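Local coordinates for protein DspB (Aggregatibacter actinomycetemcomitans, PDB 1YHT) that hydrolyses beta-linked N-acetylhexosamine residues as a family 20 glycoside hydrolase with a TIM barrel, probably releasing cells from biofilm by cutting its polysaccharide, at residues P32-I35 and K36-D40; K135-Q138 and G139-R143; K222-F225 and E226-N229; A291-A294 and A295-I299. All blocks are in the same frame, centred on the assembly; numbering follows the deposited sequence.

Contact 1 (P32-I35 and K36-D40); sequences PEVI and KSFID
P32 and K36 open four successive i-to-i+4 backbone bonds that run to I35 and I39, with D40 N to K36 O continuing the pattern along helix 32-44; K36 N reaches P32 O at 2.9 Å. V34 and F38 lie side by side and point the same way. V34 CG1, set anti to its own N (chi1 171°), is carried toward the ring and meets F38 CE2 at 3.9 Å, while I35 CA sits at the ring edge. One residue further round the helix, I35 CG2 touches I39 CD1 more loosely, at 4.2 Å. K36 runs its extended chain back past P32, with CG 3.4 Å from P32 O, and a water joins its NZ at 3.2 Å to E33 OE2, the bond to the glutamate being weak. F38 rests on L21 and L23 of strand 18-24, and V34 on helix 339-358. Helix 32-44 is the helix of a beta-alpha-beta unit of the barrel, between strands 18-24 and 49-53. V34, I35, F38 and I39 thus pack through carbon, while K36 meets helix 94-106 by charge, probably balanced mainly by its salt bridge to D99, with E33 reached through water.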
loop_
_atom_site.group_PDB
_atom_site.type_symbol
_atom_site.label_atom_id
_atom_site.label_comp_id
_atom_site.label_asym_id
_atom_site.label_seq_id
_atom_site.Cartn_x
_atom_site.Cartn_y
_atom_site.Cartn_z
ATOM N N PRO A 32 -5.930 7.165 -15.938
ATOM C CA PRO A 32 -5.755 8.502 -15.346
ATOM C C PRO A 32 -7.048 9.256 -15.003
ATOM O O PRO A 32 -7.165 9.849 -13.927
ATOM C CB PRO A 32 -4.960 9.249 -16.426
ATOM C CG PRO A 32 -4.136 8.186 -17.054
ATOM C CD PRO A 32 -5.010 6.953 -17.075
ATOM N N GLU A 33 -8.023 9.193 -15.897
ATOM C CA GLU A 33 -9.330 9.822 -15.666
ATOM C C GLU A 33 -9.998 9.347 -14.374
ATOM O O GLU A 33 -10.486 10.142 -13.602
ATOM C CB GLU A 33 -10.272 9.580 -16.854
ATOM C CG GLU A 33 -10.079 10.533 -18.031
ATOM C CD GLU A 33 -10.611 11.940 -17.813
ATOM O OE1 GLU A 33 -11.436 12.121 -16.889
ATOM O OE2 GLU A 33 -10.173 12.867 -18.572
ATOM N N VAL A 34 -10.026 8.043 -14.174
ATOM C CA VAL A 34 -10.633 7.439 -13.001
ATOM C C VAL A 34 -9.814 7.729 -11.751
ATOM O O VAL A 34 -10.377 7.994 -10.695
ATOM C CB VAL A 34 -10.836 5.943 -13.200
ATOM C CG1 VAL A 34 -11.254 5.276 -11.918
ATOM C CG2 VAL A 34 -11.864 5.668 -14.351
ATOM N N ILE A 35 -8.480 7.719 -11.863
ATOM C CA ILE A 35 -7.631 8.102 -10.743
ATOM C C ILE A 35 -7.913 9.539 -10.304
ATOM O O ILE A 35 -8.005 9.832 -9.102
ATOM C CB ILE A 35 -6.151 7.895 -11.076
ATOM C CG1 ILE A 35 -5.851 6.359 -11.141
ATOM C CG2 ILE A 35 -5.292 8.530 -9.986
ATOM C CD1 ILE A 35 -4.481 5.987 -11.612
ATOM N N LYS A 36 -8.074 10.433 -11.263
ATOM C CA LYS A 36 -8.485 11.805 -10.974
ATOM C C LYS A 36 -9.870 11.902 -10.298
ATOM O O LYS A 36 -10.064 12.772 -9.453
ATOM C CB LYS A 36 -8.476 12.659 -12.233
ATOM C CG LYS A 36 -7.095 13.049 -12.714
ATOM C CD LYS A 36 -7.180 13.621 -14.118
ATOM C CE LYS A 36 -5.815 14.090 -14.641
ATOM N NZ LYS A 36 -6.023 14.992 -15.787
ATOM N N SER A 37 -10.811 11.032 -10.667
ATOM C CA SER A 37 -12.094 10.979 -9.973
ATOM C C SER A 37 -11.971 10.559 -8.502
ATOM O O SER A 37 -12.621 11.106 -7.642
ATOM C CB SER A 37 -13.089 10.077 -10.739
ATOM O OG SER A 37 -13.472 10.659 -11.986
ATOM N N PHE A 38 -11.120 9.568 -8.215
ATOM C CA PHE A 38 -10.827 9.179 -6.838
ATOM C C PHE A 38 -10.247 10.375 -6.086
ATOM O O PHE A 38 -10.624 10.634 -4.924
ATOM C CB PHE A 38 -9.790 8.026 -6.788
ATOM C CG PHE A 38 -10.340 6.690 -6.995
ATOM C CD1 PHE A 38 -11.303 6.182 -6.146
ATOM C CD2 PHE A 38 -9.891 5.893 -8.042
ATOM C CE1 PHE A 38 -11.781 4.893 -6.312
ATOM C CE2 PHE A 38 -10.347 4.620 -8.195
ATOM C CZ PHE A 38 -11.330 4.123 -7.329
ATOM N N ILE A 39 -9.323 11.101 -6.734
ATOM C CA ILE A 39 -8.758 12.313 -6.140
ATOM C C ILE A 39 -9.870 13.371 -5.809
ATOM O O ILE A 39 -9.841 14.020 -4.767
ATOM C CB ILE A 39 -7.664 12.910 -7.016
ATOM C CG1 ILE A 39 -6.382 12.076 -6.878
ATOM C CG2 ILE A 39 -7.384 14.387 -6.603
ATOM C CD1 ILE A 39 -5.479 12.186 -8.005
ATOM N N ASP A 40 -10.845 13.506 -6.703
ATOM C CA ASP A 40 -11.969 14.445 -6.483
ATOM C C ASP A 40 -12.726 14.056 -5.236
ATOM O O ASP A 40 -12.966 14.895 -4.361
ATOM C CB ASP A 40 -12.892 14.441 -7.668
ATOM C CG ASP A 40 -12.244 15.023 -8.920
ATOM O OD1 ASP A 40 -11.361 15.900 -8.839
ATOM O OD2 ASP A 40 -12.642 14.594 -10.016
HETATM O O HOH W 1 -7.654 12.874 -17.625
#

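Contact 2 (K135-Q138 and G139-R143); sequences KYLQ and GLKSR
With CG anti to the backbone N in both Y136 (chi1 -178°) and L137 (chi1 163°), the two side chains swing outward from the helix, where L140 CD2 and the returning chain of K141 meet them. Y136 thereby brings CE2 to 3.4 Å from L140 CD2, a close apolar contact in which the methyl approaches the ring obliquely. L137 CD1 lies 3.9 Å from K141 CE, so the aliphatic part of the lysine crosses the leucine while its amine continues past. Q138 is bent at chi2 (-65°), which turns its amide toward that amine; a water accepts from Q138 NE2 at 2.6 Å and from K141 NZ at 2.7 Å and links the two donors. K141 NZ also bonds to D146 O in the following loop. The backbone is running out of helix here. G139 N still bonds to K135 O at 3.1 Å, but L140 N turns to L137 O, three residues back, and K141 N makes two weak bonds, to L137 O and Q138 O. At this weakly bonded end, L140 and S142 make backbone bonds to D150 and E148. Helix 134-140 packs through L137 on F125 and Q129 of helix 122-132, and Y136 and L140 both touch F159 of helix 154-171.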
loop_
_atom_site.group_PDB
_atom_site.type_symbol
_atom_site.label_atom_id
_atom_site.label_comp_id
_atom_site.label_asym_id
_atom_site.label_seq_id
_atom_site.Cartn_x
_atom_site.Cartn_y
_atom_site.Cartn_z
ATOM N N LYS A 135 20.301 -15.039 -13.786
ATOM C CA LYS A 135 21.345 -15.185 -12.745
ATOM C C LYS A 135 21.451 -13.933 -11.872
ATOM O O LYS A 135 21.660 -14.016 -10.641
ATOM C CB LYS A 135 22.718 -15.543 -13.321
ATOM C CG LYS A 135 22.765 -16.872 -14.144
ATOM C CD LYS A 135 22.740 -18.262 -13.357
ATOM C CE LYS A 135 23.385 -19.398 -14.270
ATOM N NZ LYS A 135 23.225 -20.880 -13.942
ATOM N N TYR A 136 21.342 -12.774 -12.512
ATOM C CA TYR A 136 21.290 -11.514 -11.769
ATOM C C TYR A 136 20.146 -11.519 -10.736
ATOM O O TYR A 136 20.369 -11.257 -9.565
ATOM C CB TYR A 136 21.154 -10.304 -12.711
ATOM C CG TYR A 136 21.162 -9.004 -11.914
ATOM C CD1 TYR A 136 22.355 -8.401 -11.541
ATOM C CD2 TYR A 136 19.977 -8.434 -11.491
ATOM C CE1 TYR A 136 22.356 -7.245 -10.804
ATOM C CE2 TYR A 136 19.962 -7.302 -10.747
ATOM C CZ TYR A 136 21.166 -6.693 -10.414
ATOM O OH TYR A 136 21.151 -5.560 -9.640
ATOM N N LEU A 137 18.926 -11.789 -11.202
ATOM C CA LEU A 137 17.750 -11.852 -10.324
ATOM C C LEU A 137 17.948 -12.842 -9.148
ATOM O O LEU A 137 17.670 -12.515 -7.979
ATOM C CB LEU A 137 16.497 -12.236 -11.124
ATOM C CG LEU A 137 15.284 -12.726 -10.263
ATOM C CD1 LEU A 137 14.846 -11.652 -9.327
ATOM C CD2 LEU A 137 14.117 -13.184 -11.098
ATOM N N GLN A 138 18.425 -14.056 -9.443
ATOM C CA GLN A 138 18.574 -15.059 -8.375
ATOM C C GLN A 138 19.562 -14.560 -7.315
ATOM O O GLN A 138 19.384 -14.823 -6.124
ATOM C CB GLN A 138 18.931 -16.470 -8.922
ATOM C CG GLN A 138 17.797 -17.083 -9.822
ATOM C CD GLN A 138 16.447 -17.381 -9.068
ATOM O OE1 GLN A 138 16.442 -17.957 -7.971
ATOM N NE2 GLN A 138 15.320 -16.969 -9.662
ATOM N N GLY A 139 20.536 -13.743 -7.716
ATOM C CA GLY A 139 21.499 -13.219 -6.752
ATOM C C GLY A 139 20.956 -12.208 -5.743
ATOM O O GLY A 139 21.579 -11.935 -4.724
ATOM N N LEU A 140 19.813 -11.622 -6.058
ATOM C CA LEU A 140 19.189 -10.623 -5.206
ATOM C C LEU A 140 18.180 -11.242 -4.281
ATOM O O LEU A 140 17.856 -10.652 -3.257
ATOM C CB LEU A 140 18.455 -9.598 -6.045
ATOM C CG LEU A 140 19.198 -8.259 -6.263
ATOM C CD1 LEU A 140 20.739 -8.331 -6.116
ATOM C CD2 LEU A 140 18.798 -7.719 -7.577
ATOM N N LYS A 141 17.677 -12.413 -4.669
ATOM C CA LYS A 141 16.676 -13.138 -3.879
ATOM C C LYS A 141 17.203 -13.804 -2.631
ATOM O O LYS A 141 18.382 -14.138 -2.538
ATOM C CB LYS A 141 16.031 -14.215 -4.749
ATOM C CG LYS A 141 15.055 -13.676 -5.783
ATOM C CD LYS A 141 14.222 -14.864 -6.234
ATOM C CE LYS A 141 13.256 -14.520 -7.284
ATOM N NZ LYS A 141 12.594 -15.788 -7.656
ATOM N N SER A 142 16.287 -14.009 -1.670
ATOM C CA SER A 142 16.526 -14.853 -0.524
ATOM C C SER A 142 16.900 -16.235 -1.061
ATOM O O SER A 142 16.337 -16.704 -2.054
ATOM C CB SER A 142 15.261 -14.886 0.360
ATOM O OG SER A 142 15.371 -15.829 1.421
ATOM N N ARG A 143 17.856 -16.902 -0.428
ATOM C CA ARG A 143 18.165 -18.297 -0.846
ATOM C C ARG A 143 17.133 -19.262 -0.251
ATOM O O ARG A 143 16.907 -20.370 -0.744
ATOM C CB ARG A 143 19.586 -18.694 -0.428
ATOM C CG ARG A 143 20.662 -17.868 -1.104
ATOM C CD ARG A 143 22.088 -18.275 -0.645
ATOM N NE ARG A 143 22.307 -19.722 -0.805
ATOM C CZ ARG A 143 22.598 -20.571 0.175
ATOM N NH1 ARG A 143 22.743 -20.134 1.434
ATOM N NH2 ARG A 143 22.739 -21.875 -0.111
HETATM O O HOH W 2 12.869 -17.835 -9.438
#

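Contact 3 (K222-F225 and E226-N229); sequences KNTF and EQIN
E226 lies back over the ring of its neighbour F225. Its CB stays close to the main chain, 3.7 Å from F225 C. CG then rises over one face of the F225 ring, 4.0 Å from its centroid and 25° off the normal, a CH-pi contact displaced toward the rim, where F225 CE2 is the nearest ring atom. The carboxylate that begins at CD is turned almost level with the ring, the two planes 19° apart. At the tip, OE1 takes a bond from a water at 2.8 Å; the same water donates to K222 O and accepts from E226 N, and so ties the glutamate to the residues just ahead of the turn. K222 O is itself at the ring edge, in its plane. F225 offers its face because CG sits between the backbone N and the carbonyl carbon (chi1 84°). The backbone here makes two overlapping type I turns, T224-Q227 and F225-I228, in the loop between strands 212-216 and 233-236 of the barrel: Q227 N bonds to T224 O at 2.9 Å and I228 N to F225 O at 3.1 Å, successive i-to-i+3 bonds whose donors both stand above the carbonyl plane. The extended chain of Q227 crosses T224 obliquely, with NE2 3.8 Å from T224 CB. T224 OG1 bonds to N192 of helix 192-208, and the F225 side chain also touches V257 and K265.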
loop_
_atom_site.group_PDB
_atom_site.type_symbol
_atom_site.label_atom_id
_atom_site.label_comp_id
_atom_site.label_asym_id
_atom_site.label_seq_id
_atom_site.Cartn_x
_atom_site.Cartn_y
_atom_site.Cartn_z
ATOM N N LYS A 222 6.630 -7.768 19.658
ATOM C CA LYS A 222 7.076 -7.338 21.002
ATOM C C LYS A 222 8.570 -7.510 21.251
ATOM O O LYS A 222 9.168 -6.687 21.908
ATOM C CB LYS A 222 6.317 -8.126 22.067
ATOM C CG LYS A 222 4.875 -7.729 22.199
ATOM C CD LYS A 222 4.194 -8.563 23.313
ATOM C CE LYS A 222 2.723 -8.754 23.051
ATOM N NZ LYS A 222 2.144 -9.776 24.024
ATOM N N ASN A 223 9.152 -8.586 20.712
ATOM C CA ASN A 223 10.568 -8.901 20.900
ATOM C C ASN A 223 11.525 -7.887 20.360
ATOM O O ASN A 223 12.632 -7.769 20.891
ATOM C CB ASN A 223 10.951 -10.225 20.218
ATOM C CG ASN A 223 10.581 -11.415 21.030
ATOM O OD1 ASN A 223 10.148 -11.284 22.183
ATOM N ND2 ASN A 223 10.708 -12.593 20.429
ATOM N N THR A 224 11.116 -7.171 19.311
ATOM C CA THR A 224 12.043 -6.342 18.513
ATOM C C THR A 224 11.549 -4.922 18.157
ATOM O O THR A 224 12.319 -4.120 17.686
ATOM C CB THR A 224 12.379 -7.049 17.189
ATOM O OG1 THR A 224 11.189 -7.266 16.420
ATOM C CG2 THR A 224 13.107 -8.396 17.399
ATOM N N PHE A 225 10.268 -4.617 18.333
ATOM C CA PHE A 225 9.754 -3.358 17.772
ATOM C C PHE A 225 10.396 -2.105 18.322
ATOM O O PHE A 225 10.421 -1.107 17.657
ATOM C CB PHE A 225 8.224 -3.254 17.824
ATOM C CG PHE A 225 7.686 -2.760 19.118
ATOM C CD1 PHE A 225 7.002 -1.542 19.177
ATOM C CD2 PHE A 225 7.827 -3.512 20.282
ATOM C CE1 PHE A 225 6.458 -1.080 20.389
ATOM C CE2 PHE A 225 7.286 -3.063 21.498
ATOM C CZ PHE A 225 6.600 -1.846 21.550
ATOM N N GLU A 226 10.924 -2.163 19.537
ATOM C CA GLU A 226 11.571 -1.037 20.131
ATOM C C GLU A 226 12.889 -0.703 19.437
ATOM O O GLU A 226 13.414 0.358 19.693
ATOM C CB GLU A 226 11.786 -1.270 21.627
ATOM C CG GLU A 226 10.490 -1.579 22.387
ATOM C CD GLU A 226 10.709 -2.064 23.807
ATOM O OE1 GLU A 226 11.105 -3.243 24.022
ATOM O OE2 GLU A 226 10.508 -1.232 24.704
ATOM N N GLN A 227 13.383 -1.567 18.533
ATOM C CA GLN A 227 14.588 -1.285 17.715
ATOM C C GLN A 227 14.282 -0.509 16.414
ATOM O O GLN A 227 15.165 -0.052 15.726
ATOM C CB GLN A 227 15.259 -2.609 17.318
ATOM C CG GLN A 227 15.740 -3.450 18.499
ATOM C CD GLN A 227 16.031 -4.894 18.132
ATOM O OE1 GLN A 227 16.659 -5.160 17.125
ATOM N NE2 GLN A 227 15.540 -5.834 18.938
ATOM N N ILE A 228 13.007 -0.371 16.096
ATOM C CA ILE A 228 12.548 0.286 14.861
ATOM C C ILE A 228 12.677 1.772 15.043
ATOM O O ILE A 228 12.420 2.274 16.134
ATOM C CB ILE A 228 11.026 -0.121 14.594
ATOM C CG1 ILE A 228 10.987 -1.454 13.890
ATOM C CG2 ILE A 228 10.268 0.907 13.796
ATOM C CD1 ILE A 228 11.254 -1.349 12.370
ATOM N N ASN A 229 13.106 2.452 13.985
ATOM C CA ASN A 229 13.114 3.912 13.904
ATOM C C ASN A 229 11.766 4.418 14.378
ATOM O O ASN A 229 10.758 4.121 13.761
ATOM C CB ASN A 229 13.345 4.348 12.422
ATOM C CG ASN A 229 13.405 5.879 12.211
ATOM O OD1 ASN A 229 13.078 6.646 13.089
ATOM N ND2 ASN A 229 13.824 6.306 11.005
HETATM O O HOH W 3 11.165 -4.594 21.549
HETATM O O HOH W 4 10.993 2.028 18.318
#

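Contact 4 (A291-A294 and A295-I299); sequences AAFA and AKDVI
The F293 ring carries D297 CB over one of its faces, 4.3 Å from the centroid and 26° off the normal, a CH-pi contact one helical turn apart. The methylene is nearest to the CE2 and CZ corner of the ring, with F293 CE2 at 3.9 Å, and D297 CG follows it there at 4.2 Å. The aspartate carboxylate is inclined only 15° to the ring plane. Both residues hold CG anti to the backbone N (chi1 165° in F293). The ring therefore projects beside the helix, where D297 CB of the next turn comes over its face. Their main chains are joined as well, D297 N to F293 O at 2.8 Å, the donor lying nearly along the C=O axis. The same spacing recurs in V298 N to A294 O at 3.0 Å, and with longer distances at A295 and K296, whose bonds to A291 O and A292 O are both 3.3 Å, the latter weak. K296 keeps its CB beside F293 O while its extended chain leads off the helix. On another side the residues are small or branched, and V298 and A294 both touch L349. Helix 287-301 lies on the outside of the barrel, ahead of strand 324-329 in the chain, and packs by this side on helix 339-358, A295 meeting S348 and I299 meeting A352, while F293 and K296 are exposed.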
loop_
_atom_site.group_PDB
_atom_site.type_symbol
_atom_site.label_atom_id
_atom_site.label_comp_id
_atom_site.label_asym_id
_atom_site.label_seq_id
_atom_site.Cartn_x
_atom_site.Cartn_y
_atom_site.Cartn_z
ATOM N N ALA A 291 -21.625 -2.802 -1.931
ATOM C CA ALA A 291 -20.773 -1.620 -1.768
ATOM C C ALA A 291 -21.560 -0.498 -1.051
ATOM O O ALA A 291 -21.059 0.145 -0.123
ATOM C CB ALA A 291 -20.246 -1.135 -3.118
ATOM N N ALA A 292 -22.807 -0.304 -1.451
ATOM C CA ALA A 292 -23.671 0.689 -0.814
ATOM C C ALA A 292 -23.848 0.366 0.659
ATOM O O ALA A 292 -23.753 1.232 1.533
ATOM C CB ALA A 292 -25.005 0.752 -1.526
ATOM N N PHE A 293 -24.084 -0.904 0.947
ATOM C CA PHE A 293 -24.275 -1.326 2.324
ATOM C C PHE A 293 -23.017 -1.104 3.132
ATOM O O PHE A 293 -23.094 -0.631 4.275
ATOM C CB PHE A 293 -24.734 -2.797 2.391
ATOM C CG PHE A 293 -24.614 -3.394 3.779
ATOM C CD1 PHE A 293 -25.628 -3.236 4.711
ATOM C CD2 PHE A 293 -23.466 -4.064 4.156
ATOM C CE1 PHE A 293 -25.494 -3.790 5.992
ATOM C CE2 PHE A 293 -23.328 -4.578 5.422
ATOM C CZ PHE A 293 -24.341 -4.427 6.343
ATOM N N ALA A 294 -21.852 -1.410 2.540
ATOM C CA ALA A 294 -20.563 -1.200 3.234
ATOM C C ALA A 294 -20.414 0.216 3.759
ATOM O O ALA A 294 -19.930 0.425 4.875
ATOM C CB ALA A 294 -19.375 -1.560 2.333
ATOM N N ALA A 295 -20.833 1.188 2.959
ATOM C CA ALA A 295 -20.754 2.577 3.367
ATOM C C ALA A 295 -21.651 2.814 4.599
ATOM O O ALA A 295 -21.237 3.414 5.569
ATOM C CB ALA A 295 -21.135 3.476 2.223
ATOM N N LYS A 296 -22.881 2.317 4.550
ATOM C CA LYS A 296 -23.810 2.521 5.659
ATOM C C LYS A 296 -23.298 1.833 6.921
ATOM O O LYS A 296 -23.431 2.360 8.015
ATOM C CB LYS A 296 -25.216 2.017 5.287
ATOM C CG LYS A 296 -25.930 2.976 4.369
ATOM C CD LYS A 296 -27.157 2.360 3.742
ATOM C CE LYS A 296 -27.998 3.455 3.033
ATOM N NZ LYS A 296 -29.417 3.003 2.863
ATOM N N ASP A 297 -22.672 0.682 6.728
ATOM C CA ASP A 297 -22.117 -0.132 7.824
ATOM C C ASP A 297 -20.981 0.618 8.530
ATOM O O ASP A 297 -20.953 0.693 9.752
ATOM C CB ASP A 297 -21.689 -1.513 7.288
ATOM C CG ASP A 297 -21.270 -2.502 8.398
ATOM O OD1 ASP A 297 -21.946 -2.571 9.433
ATOM O OD2 ASP A 297 -20.271 -3.221 8.195
ATOM N N VAL A 298 -20.091 1.231 7.761
ATOM C CA VAL A 298 -19.047 2.094 8.332
ATOM C C VAL A 298 -19.667 3.294 9.076
ATOM O O VAL A 298 -19.274 3.639 10.178
ATOM C CB VAL A 298 -18.085 2.564 7.204
ATOM C CG1 VAL A 298 -17.197 3.759 7.638
ATOM C CG2 VAL A 298 -17.269 1.368 6.730
ATOM N N ILE A 299 -20.663 3.916 8.477
ATOM C CA ILE A 299 -21.288 5.066 9.109
ATOM C C ILE A 299 -21.913 4.687 10.466
ATOM O O ILE A 299 -21.731 5.398 11.460
ATOM C CB ILE A 299 -22.354 5.672 8.180
ATOM C CG1 ILE A 299 -21.673 6.399 6.995
ATOM C CG2 ILE A 299 -23.290 6.635 8.946
ATOM C CD1 ILE A 299 -22.533 6.501 5.798
#

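Overall arrangement
All four contacts are local, and all lie toward the outside of the barrel, 18 to 24 Å from the centre of the chain. Contact 1 is the most buried, with half its touching residues enclosed, and packs directly on a barrel strand; contact 3 is mostly exposed. Contacts 1 and 4, with centres about 21 Å apart, both lie on helices that touch helix 339-358. Contacts 2 and 3 mark irregular places, a weakly bonded helix end and a loop turn, where i-to-i+3 bonds come to the fore. Waters bridge residues in contacts 1 to 3. Aromatic rings meet branched apolar side chains (valine, leucine) in 1 and 2, and a CH-pi contact from an acidic residue in 3 and 4.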